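Local coordinates for protein membrane-bound protease PH1510 (Pyrococcus horikoshii, PDB 6M4B) that cleaves proteins, including a stomatin homolog, preferentially near hydrophobic or aromatic residues, as the protease domain of a membrane-bound serine protease held inactive here, at residues R107-Y112 / G116-A121; A55-V60 / I130-S135; S140-T145 / V167-A172. The protein carries 1 engineered substitution. One frame throughout, in Å; residues are numbered along the deposited sequence.

Contact 1: R107-Y112 / G116-A121; sequences RPILGY and GSIIEA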
loop_
_atom_site.group_PDB
_atom_site.type_symbol
_atom_site.label_atom_id
_atom_site.label_comp_id
_atom_site.label_asym_id
_atom_site.label_seq_id
_atom_site.Cartn_x
_atom_site.Cartn_y
_atom_site.Cartn_z
ATOM N N ARG A 107 12.430 13.594 4.919
ATOM C CA ARG A 107 12.373 13.600 6.377
ATOM C C ARG A 107 10.965 14.019 6.764
ATOM O O ARG A 107 10.542 15.108 6.380
ATOM C CB ARG A 107 13.385 14.534 7.027
ATOM C CG ARG A 107 13.515 14.186 8.518
ATOM C CD ARG A 107 14.426 15.152 9.265
ATOM N NE ARG A 107 15.798 15.258 8.742
ATOM C CZ ARG A 107 16.727 14.303 8.817
ATOM N NH1 ARG A 107 16.447 13.115 9.348
ATOM N NH2 ARG A 107 17.949 14.519 8.328
ATOM N N PRO A 108 10.204 13.126 7.442
ATOM C CA PRO A 108 8.814 13.493 7.776
ATOM C C PRO A 108 8.815 14.510 8.916
ATOM O O PRO A 108 9.433 14.274 9.977
ATOM C CB PRO A 108 8.147 12.156 8.165
ATOM C CG PRO A 108 9.269 11.239 8.480
ATOM C CD PRO A 108 10.561 11.790 7.951
ATOM N N ILE A 109 8.209 15.651 8.633
ATOM C CA ILE A 109 8.116 16.763 9.561
ATOM C C ILE A 109 6.657 17.230 9.730
ATOM O O ILE A 109 5.847 17.110 8.827
ATOM C CB ILE A 109 8.978 17.944 9.104
ATOM C CG1 ILE A 109 8.370 18.641 7.858
ATOM C CG2 ILE A 109 10.426 17.483 8.952
ATOM C CD1 ILE A 109 9.152 19.831 7.337
ATOM N N LEU A 110 6.320 17.720 10.911
ATOM C CA LEU A 110 4.921 18.091 11.233
ATOM C C LEU A 110 4.641 19.558 10.875
ATOM O O LEU A 110 3.532 19.909 10.527
ATOM C CB LEU A 110 4.642 17.793 12.724
ATOM C CG LEU A 110 4.911 16.380 13.261
ATOM C CD1 LEU A 110 4.359 16.200 14.693
ATOM C CD2 LEU A 110 4.296 15.354 12.339
ATOM N N GLY A 111 5.665 20.404 10.964
ATOM C CA GLY A 111 5.567 21.835 10.713
ATOM C C GLY A 111 6.619 22.542 11.573
ATOM O O GLY A 111 7.631 21.948 11.955
ATOM N N TYR A 112 6.383 23.827 11.837
ATOM C CA TYR A 112 7.187 24.660 12.761
ATOM C C TYR A 112 6.483 24.961 14.117
ATOM O O TYR A 112 5.255 25.192 14.185
ATOM C CB TYR A 112 7.568 25.975 12.046
ATOM C CG TYR A 112 8.507 25.734 10.870
ATOM C CD1 TYR A 112 7.987 25.544 9.594
ATOM C CD2 TYR A 112 9.897 25.660 11.054
ATOM C CE1 TYR A 112 8.822 25.284 8.521
ATOM C CE2 TYR A 112 10.749 25.434 9.988
ATOM C CZ TYR A 112 10.196 25.234 8.726
ATOM O OH TYR A 112 10.998 25.017 7.641
ATOM N N GLY A 116 10.689 29.142 16.315
ATOM C CA GLY A 116 10.740 28.782 14.871
ATOM C C GLY A 116 11.188 27.346 14.559
ATOM O O GLY A 116 11.725 27.105 13.471
ATOM N N SER A 117 10.985 26.390 15.477
ATOM C CA SER A 117 11.742 25.129 15.416
ATOM C C SER A 117 11.031 24.126 14.554
ATOM O O SER A 117 9.814 23.979 14.613
ATOM C CB SER A 117 11.970 24.513 16.795
ATOM O OG SER A 117 12.283 25.551 17.677
ATOM N N ILE A 118 11.815 23.382 13.795
ATOM C CA ILE A 118 11.271 22.365 12.939
ATOM C C ILE A 118 10.750 21.214 13.862
ATOM O O ILE A 118 11.425 20.781 14.743
ATOM C CB ILE A 118 12.310 21.998 11.848
ATOM C CG1 ILE A 118 11.560 21.295 10.705
ATOM C CG2 ILE A 118 13.566 21.286 12.419
ATOM C CD1 ILE A 118 12.378 20.363 9.842
ATOM N N ILE A 119 9.493 20.825 13.729
ATOM C CA ILE A 119 8.954 19.728 14.501
ATOM C C ILE A 119 9.172 18.384 13.713
ATOM O O ILE A 119 8.485 18.109 12.714
ATOM C CB ILE A 119 7.434 19.949 14.806
ATOM C CG1 ILE A 119 7.168 21.278 15.563
ATOM C CG2 ILE A 119 6.848 18.763 15.603
ATOM C CD1 ILE A 119 5.692 21.593 15.772
ATOM N N GLU A 120 10.071 17.547 14.185
ATOM C CA GLU A 120 10.228 16.186 13.622
ATOM C C GLU A 120 9.042 15.292 13.996
ATOM O O GLU A 120 8.533 15.366 15.088
ATOM C CB GLU A 120 11.546 15.538 14.062
ATOM C CG GLU A 120 12.706 16.380 13.542
ATOM C CD GLU A 120 14.028 15.664 13.563
ATOM O OE1 GLU A 120 14.251 14.902 12.605
ATOM O OE2 GLU A 120 14.843 15.864 14.501
ATOM N N ALA A 121 8.581 14.484 13.058
ATOM C CA ALA A 121 7.694 13.373 13.371
ATOM C C ALA A 121 8.271 12.494 14.506
ATOM O O ALA A 121 9.491 12.252 14.586
ATOM C CB ALA A 121 7.450 12.525 12.127
#
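Ile119 turns CG1 away from its own carbonyl carbon (chi1 -58°), which leaves CG2 pointing at Leu110, while Leu110, its CG anti to the carbonyl carbon (chi1 -55°), brings CD1 to within 3.7 Å of Ile119 CG2, the two side chains crossing at about a right angle. Ile119 CG1 and CD1 run the other way, CD1 lying 3.8 Å from Tyr112 C. Cut back to alanine, this position is likely to leave Leu110 CD1 without its methyl partner and the Tyr112 backbone without cover. Ile109 CG2 meets Ile118 CD1 at 3.6 Å, and the Tyr112 ring turns its CD2 edge to Gly116 O.

The backbones are tied by Leu110 N to Ile119 O (2.8 Å, nearly straight at 173°), Ile119 N to Gly111 O (2.8 Å), and Ala121 N to Pro108 O (3.2 Å). At the open end Arg107 NE and Glu120 OE1, 4.2 Å apart, probably attract, though no N-H points at the oxygen; NH1 goes to Thr152 O. Pro108 and Ala121 both rest on Thr126 of helix 123-139. This is a two-stranded antiparallel beta hairpin on the surface; its first strand and the residues leading into it hold Arg107 to Leu110 of the substrate-binding site.

Contact 2: A55-V60 / I130-S135; sequences AMMNIV and IAYIKS
Tyr132 reaches from helix 130-135 to helix 55-60 and meets three side chains there, two of them in Met-aromatic contacts. Met56 comes in at the rim of the ring: its SD lies close to the ring plane, 3.7 Å from Tyr132 CE2. Met57 makes the second Met-aromatic contact, its SD standing 4.8 Å from the Tyr132 ring centroid, while its CG lies 3.9 Å from Tyr132 CZ. Val60 comes from the opposite direction to the tyrosine, CG1 being 3.3 Å from Tyr132 OH.

Torsions explain the different approaches. Met56 folds back at chi2 and chi3, which lays its thioether along the ring edge; Met57 runs extended past CG. Tyr132 holds CG opposite its backbone N (chi1 -177°), carrying the ring across to the other helix; the segment axes come no nearer than 13.3 Å and run 24° apart.

Farther out, the same methionines have other neighbours. Met56 also packs on Ala84 and Tyr87 of helix 84-90, and Met57 on Tyr128 and Phe129 of helix 123-139. Val60 leans on Leu136, so its contact with the longer helix extends beyond the tyrosine. Helix 123-139, which bears the catalytic Lys124, also meets the second subunit of the homodimer: Tyr132 packs on Glu139 of the second subunit, and Ser135 on Ser135 of that subunit. Within the helix, one turn on from the ring, the Ser135 hydroxyl bends back and donates from OG to Tyr132 O, at a modelled 2.5 Å that is unusually short and therefore doubtful as a length.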
loop_
_atom_site.group_PDB
_atom_site.type_symbol
_atom_site.label_atom_id
_atom_site.label_comp_id
_atom_site.label_asym_id
_atom_site.label_seq_id
_atom_site.Cartn_x
_atom_site.Cartn_y
_atom_site.Cartn_z
ATOM N N ALA A 55 -3.037 11.593 0.742
ATOM C CA ALA A 55 -3.267 11.773 -0.672
ATOM C C ALA A 55 -2.153 11.029 -1.455
ATOM O O ALA A 55 -2.471 10.329 -2.388
ATOM C CB ALA A 55 -3.319 13.247 -1.037
ATOM N N MET A 56 -0.898 11.155 -1.003
ATOM C CA MET A 56 0.222 10.398 -1.588
ATOM C C MET A 56 -0.053 8.895 -1.622
ATOM O O MET A 56 0.099 8.273 -2.661
ATOM C CB MET A 56 1.504 10.726 -0.851
ATOM C CG MET A 56 2.704 9.885 -1.216
ATOM S SD MET A 56 2.829 8.344 -0.270
ATOM C CE MET A 56 3.474 9.051 1.247
ATOM N N MET A 57 -0.543 8.335 -0.512
ATOM C CA MET A 57 -0.817 6.903 -0.423
ATOM C C MET A 57 -1.905 6.460 -1.356
ATOM O O MET A 57 -1.735 5.443 -1.988
ATOM C CB MET A 57 -1.082 6.447 1.029
ATOM C CG MET A 57 0.219 6.348 1.828
ATOM S SD MET A 57 -0.066 5.780 3.480
ATOM C CE MET A 57 1.234 6.544 4.391
ATOM N N ASN A 58 -2.975 7.242 -1.494
ATOM C CA ASN A 58 -4.023 6.930 -2.470
ATOM C C ASN A 58 -3.519 7.099 -3.900
ATOM O O ASN A 58 -3.871 6.285 -4.757
ATOM C CB ASN A 58 -5.285 7.801 -2.279
ATOM C CG ASN A 58 -5.916 7.639 -0.894
ATOM O OD1 ASN A 58 -6.001 6.539 -0.357
ATOM N ND2 ASN A 58 -6.365 8.747 -0.321
ATOM N N ILE A 59 -2.644 8.099 -4.141
ATOM C CA ILE A 59 -2.042 8.223 -5.467
ATOM C C ILE A 59 -1.174 6.995 -5.742
ATOM O O ILE A 59 -1.321 6.326 -6.769
ATOM C CB ILE A 59 -1.216 9.497 -5.626
ATOM C CG1 ILE A 59 -2.140 10.707 -5.542
ATOM C CG2 ILE A 59 -0.461 9.465 -6.970
ATOM C CD1 ILE A 59 -1.405 12.044 -5.476
ATOM N N VAL A 60 -0.286 6.676 -4.817
ATOM C CA VAL A 60 0.560 5.478 -5.005
ATOM C C VAL A 60 -0.284 4.239 -5.326
ATOM O O VAL A 60 0.028 3.466 -6.242
ATOM C CB VAL A 60 1.451 5.209 -3.788
ATOM C CG1 VAL A 60 2.028 3.809 -3.828
ATOM C CG2 VAL A 60 2.569 6.243 -3.733
ATOM N N ILE A 130 9.573 4.895 6.895
ATOM C CA ILE A 130 10.734 4.139 6.447
ATOM C C ILE A 130 10.301 2.764 5.946
ATOM O O ILE A 130 10.690 2.373 4.847
ATOM C CB ILE A 130 11.795 3.986 7.541
ATOM C CG1 ILE A 130 12.434 5.355 7.848
ATOM C CG2 ILE A 130 12.866 3.005 7.135
ATOM C CD1 ILE A 130 13.327 5.384 9.088
ATOM N N ALA A 131 9.477 2.044 6.702
ATOM C CA ALA A 131 9.002 0.762 6.213
ATOM C C ALA A 131 8.240 0.940 4.877
ATOM O O ALA A 131 8.433 0.141 3.955
ATOM C CB ALA A 131 8.129 0.075 7.237
ATOM N N TYR A 132 7.424 1.987 4.755
ATOM C CA TYR A 132 6.641 2.183 3.526
ATOM C C TYR A 132 7.524 2.525 2.289
ATOM O O TYR A 132 7.414 1.870 1.235
ATOM C CB TYR A 132 5.614 3.232 3.740
ATOM C CG TYR A 132 4.701 3.476 2.603
ATOM C CD1 TYR A 132 3.789 2.514 2.207
ATOM C CD2 TYR A 132 4.699 4.702 1.936
ATOM C CE1 TYR A 132 2.929 2.716 1.156
ATOM C CE2 TYR A 132 3.806 4.944 0.911
ATOM C CZ TYR A 132 2.955 3.968 0.498
ATOM O OH TYR A 132 2.088 4.223 -0.522
ATOM N N ILE A 133 8.450 3.461 2.452
ATOM C CA ILE A 133 9.314 3.892 1.349
ATOM C C ILE A 133 10.251 2.760 0.892
ATOM O O ILE A 133 10.428 2.546 -0.307
ATOM C CB ILE A 133 10.093 5.180 1.660
ATOM C CG1 ILE A 133 10.379 5.933 0.350
ATOM C CG2 ILE A 133 11.383 4.917 2.456
ATOM C CD1 ILE A 133 11.051 7.257 0.544
ATOM N N LYS A 134 10.712 1.955 1.839
ATOM C CA LYS A 134 11.534 0.805 1.526
ATOM C C LYS A 134 10.774 -0.275 0.772
ATOM O O LYS A 134 11.315 -0.913 -0.129
ATOM C CB LYS A 134 12.170 0.222 2.771
ATOM C CG LYS A 134 13.368 1.013 3.263
ATOM C CD LYS A 134 13.931 0.462 4.557
ATOM C CE LYS A 134 14.604 -0.901 4.411
ATOM N NZ LYS A 134 16.040 -0.854 4.740
ATOM N N SER A 135 9.513 -0.445 1.106
ATOM C CA SER A 135 8.682 -1.375 0.437
ATOM C C SER A 135 8.442 -0.958 -1.026
ATOM O O SER A 135 8.466 -1.823 -1.869
ATOM C CB SER A 135 7.345 -1.531 1.154
ATOM O OG SER A 135 6.451 -0.444 0.974
#

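Contact 3: S140-T145 / V167-A172; sequences SGRNAT and VIEVVA
Arg142 sets out towards Val167 and ends on the carboxylate of Glu169. Its CB lies 4.2 Å from Val167 O; CG, opposite the residue's own carbonyl carbon (chi1 -69°), lies equally near that oxygen and Glu169 OE1, 3.7 Å from each, and CD comes to 3.2 Å from Val167 O. Extended from CG to NE, the chain then presents the guanidinium side-on, the guanidinium and carboxylate planes 34° apart. NE gives a nearly straight bond (172°) to Glu169 OE1 at 2.8 Å, on the syn side.

The backbone before it leaves helix 123-139 by a Schellman motif, with Gly141 at C-prime; Asn143 follows as N-cap of helix 144-152, its OD1 taking Ile146 N and its ND2 bonded to Tyr165 O. The salt bridge thus joins this interhelical turn to the loop leading into strand 170-171, at the margin of the parallel sheet of a ClpP/crotonase-type fold.

At the tip, NH2 meets Glu169 OE2 at 2.8 Å, from above the carboxylate plane though within the plane of the guanidinium. OE2 also receives Ile95 N from the neighbouring strand 94-97, which helps fix the carboxylate's rotation, and NH1 of Arg142 turns to Ser92 O.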
loop_
_atom_site.group_PDB
_atom_site.type_symbol
_atom_site.label_atom_id
_atom_site.label_comp_id
_atom_site.label_asym_id
_atom_site.label_seq_id
_atom_site.Cartn_x
_atom_site.Cartn_y
_atom_site.Cartn_z
ATOM N N SER A 140 9.732 -2.487 -6.504
ATOM C CA SER A 140 10.135 -2.091 -7.833
ATOM C C SER A 140 11.597 -2.385 -8.177
ATOM O O SER A 140 12.090 -1.891 -9.188
ATOM C CB SER A 140 9.862 -0.599 -7.982
ATOM O OG SER A 140 10.583 0.169 -7.044
ATOM N N GLY A 141 12.308 -3.174 -7.351
ATOM C CA GLY A 141 13.711 -3.481 -7.645
ATOM C C GLY A 141 14.627 -2.269 -7.547
ATOM O O GLY A 141 15.713 -2.308 -8.012
ATOM N N ARG A 142 14.213 -1.208 -6.878
ATOM C CA ARG A 142 14.998 -0.024 -6.755
ATOM C C ARG A 142 15.751 -0.017 -5.413
ATOM O O ARG A 142 15.476 -0.794 -4.531
ATOM C CB ARG A 142 14.076 1.209 -6.896
ATOM C CG ARG A 142 13.516 1.375 -8.319
ATOM C CD ARG A 142 12.459 2.456 -8.367
ATOM N NE ARG A 142 11.898 2.536 -9.686
ATOM C CZ ARG A 142 10.607 2.522 -10.021
ATOM N NH1 ARG A 142 9.629 2.415 -9.132
ATOM N NH2 ARG A 142 10.293 2.636 -11.301
ATOM N N ASN A 143 16.692 0.888 -5.259
ATOM C CA ASN A 143 17.590 0.863 -4.087
ATOM C C ASN A 143 16.890 1.285 -2.734
ATOM O O ASN A 143 16.575 2.421 -2.523
ATOM C CB ASN A 143 18.798 1.754 -4.411
ATOM C CG ASN A 143 19.911 1.600 -3.408
ATOM O OD1 ASN A 143 19.641 1.425 -2.228
ATOM N ND2 ASN A 143 21.147 1.824 -3.838
ATOM N N ALA A 144 16.608 0.319 -1.892
ATOM C CA ALA A 144 15.900 0.548 -0.629
ATOM C C ALA A 144 16.776 1.201 0.466
ATOM O O ALA A 144 16.255 1.936 1.290
ATOM C CB ALA A 144 15.348 -0.773 -0.120
ATOM N N THR A 145 18.098 1.000 0.412
ATOM C CA THR A 145 19.028 1.694 1.278
ATOM C C THR A 145 18.974 3.192 1.009
ATOM O O THR A 145 18.773 3.995 1.939
ATOM C CB THR A 145 20.449 1.166 1.045
ATOM O OG1 THR A 145 20.488 -0.204 1.392
ATOM C CG2 THR A 145 21.505 1.925 1.849
ATOM N N VAL A 167 17.965 4.101 -8.281
ATOM C CA VAL A 167 16.704 4.685 -7.838
ATOM C C VAL A 167 15.741 5.003 -8.990
ATOM O O VAL A 167 14.534 4.909 -8.826
ATOM C CB VAL A 167 16.971 6.015 -7.121
ATOM C CG1 VAL A 167 15.703 6.692 -6.677
ATOM C CG2 VAL A 167 17.864 5.744 -5.941
ATOM N N ILE A 168 16.273 5.428 -10.130
ATOM C CA ILE A 168 15.447 5.717 -11.315
ATOM C C ILE A 168 15.984 4.911 -12.502
ATOM O O ILE A 168 17.040 4.304 -12.428
ATOM C CB ILE A 168 15.457 7.214 -11.658
ATOM C CG1 ILE A 168 16.855 7.674 -12.096
ATOM C CG2 ILE A 168 15.002 8.042 -10.461
ATOM C CD1 ILE A 168 16.893 9.089 -12.613
ATOM N N GLU A 169 15.247 4.934 -13.597
ATOM C CA GLU A 169 15.583 4.144 -14.760
ATOM C C GLU A 169 16.091 4.997 -15.946
ATOM O O GLU A 169 16.880 4.507 -16.709
ATOM C CB GLU A 169 14.415 3.239 -15.183
ATOM C CG GLU A 169 14.050 2.139 -14.192
ATOM C CD GLU A 169 13.294 2.683 -12.982
ATOM O OE1 GLU A 169 13.760 2.490 -11.832
ATOM O OE2 GLU A 169 12.237 3.307 -13.183
ATOM N N VAL A 170 15.684 6.253 -16.048
ATOM C CA VAL A 170 15.968 7.038 -17.216
ATOM C C VAL A 170 16.285 8.477 -16.861
ATOM O O VAL A 170 15.576 9.126 -16.103
ATOM C CB VAL A 170 14.739 7.001 -18.202
ATOM C CG1 VAL A 170 14.948 7.921 -19.380
ATOM C CG2 VAL A 170 14.445 5.552 -18.682
ATOM N N VAL A 171 17.376 8.974 -17.425
ATOM C CA VAL A 171 17.592 10.446 -17.541
ATOM C C VAL A 171 17.272 10.904 -18.979
ATOM O O VAL A 171 17.892 10.402 -19.944
ATOM C CB VAL A 171 19.053 10.818 -17.222
ATOM C CG1 VAL A 171 19.229 12.340 -17.267
ATOM C CG2 VAL A 171 19.433 10.247 -15.870
ATOM N N ALA A 172 16.351 11.852 -19.101
ATOM C CA ALA A 172 15.853 12.310 -20.408
ATOM C C ALA A 172 15.487 13.791 -20.450
ATOM O O ALA A 172 14.678 14.277 -19.631
ATOM C CB ALA A 172 14.615 11.502 -20.806
#

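Overall arrangement
Helix 123-139 links all three contacts: it follows the hairpin of contact 1 directly, supplies residues 130-135 to contact 2, and ends just before residues 140-145 of contact 3. Contacts 2 and 3 touch, Lys134 CG lying 3.6 Å from Ala144 O, with centres 15 Å apart. The hairpin stands farther off, its centre 19 Å from that of contact 2 and 28 Å from that of contact 3. It is also close to the active site: the Ile109 side chain is about 8 Å from that of Ala83, the engineered replacement of the nucleophile. Met56 of contact 2 approaches the substrate site, its side chain about 8 Å from that of Cys106.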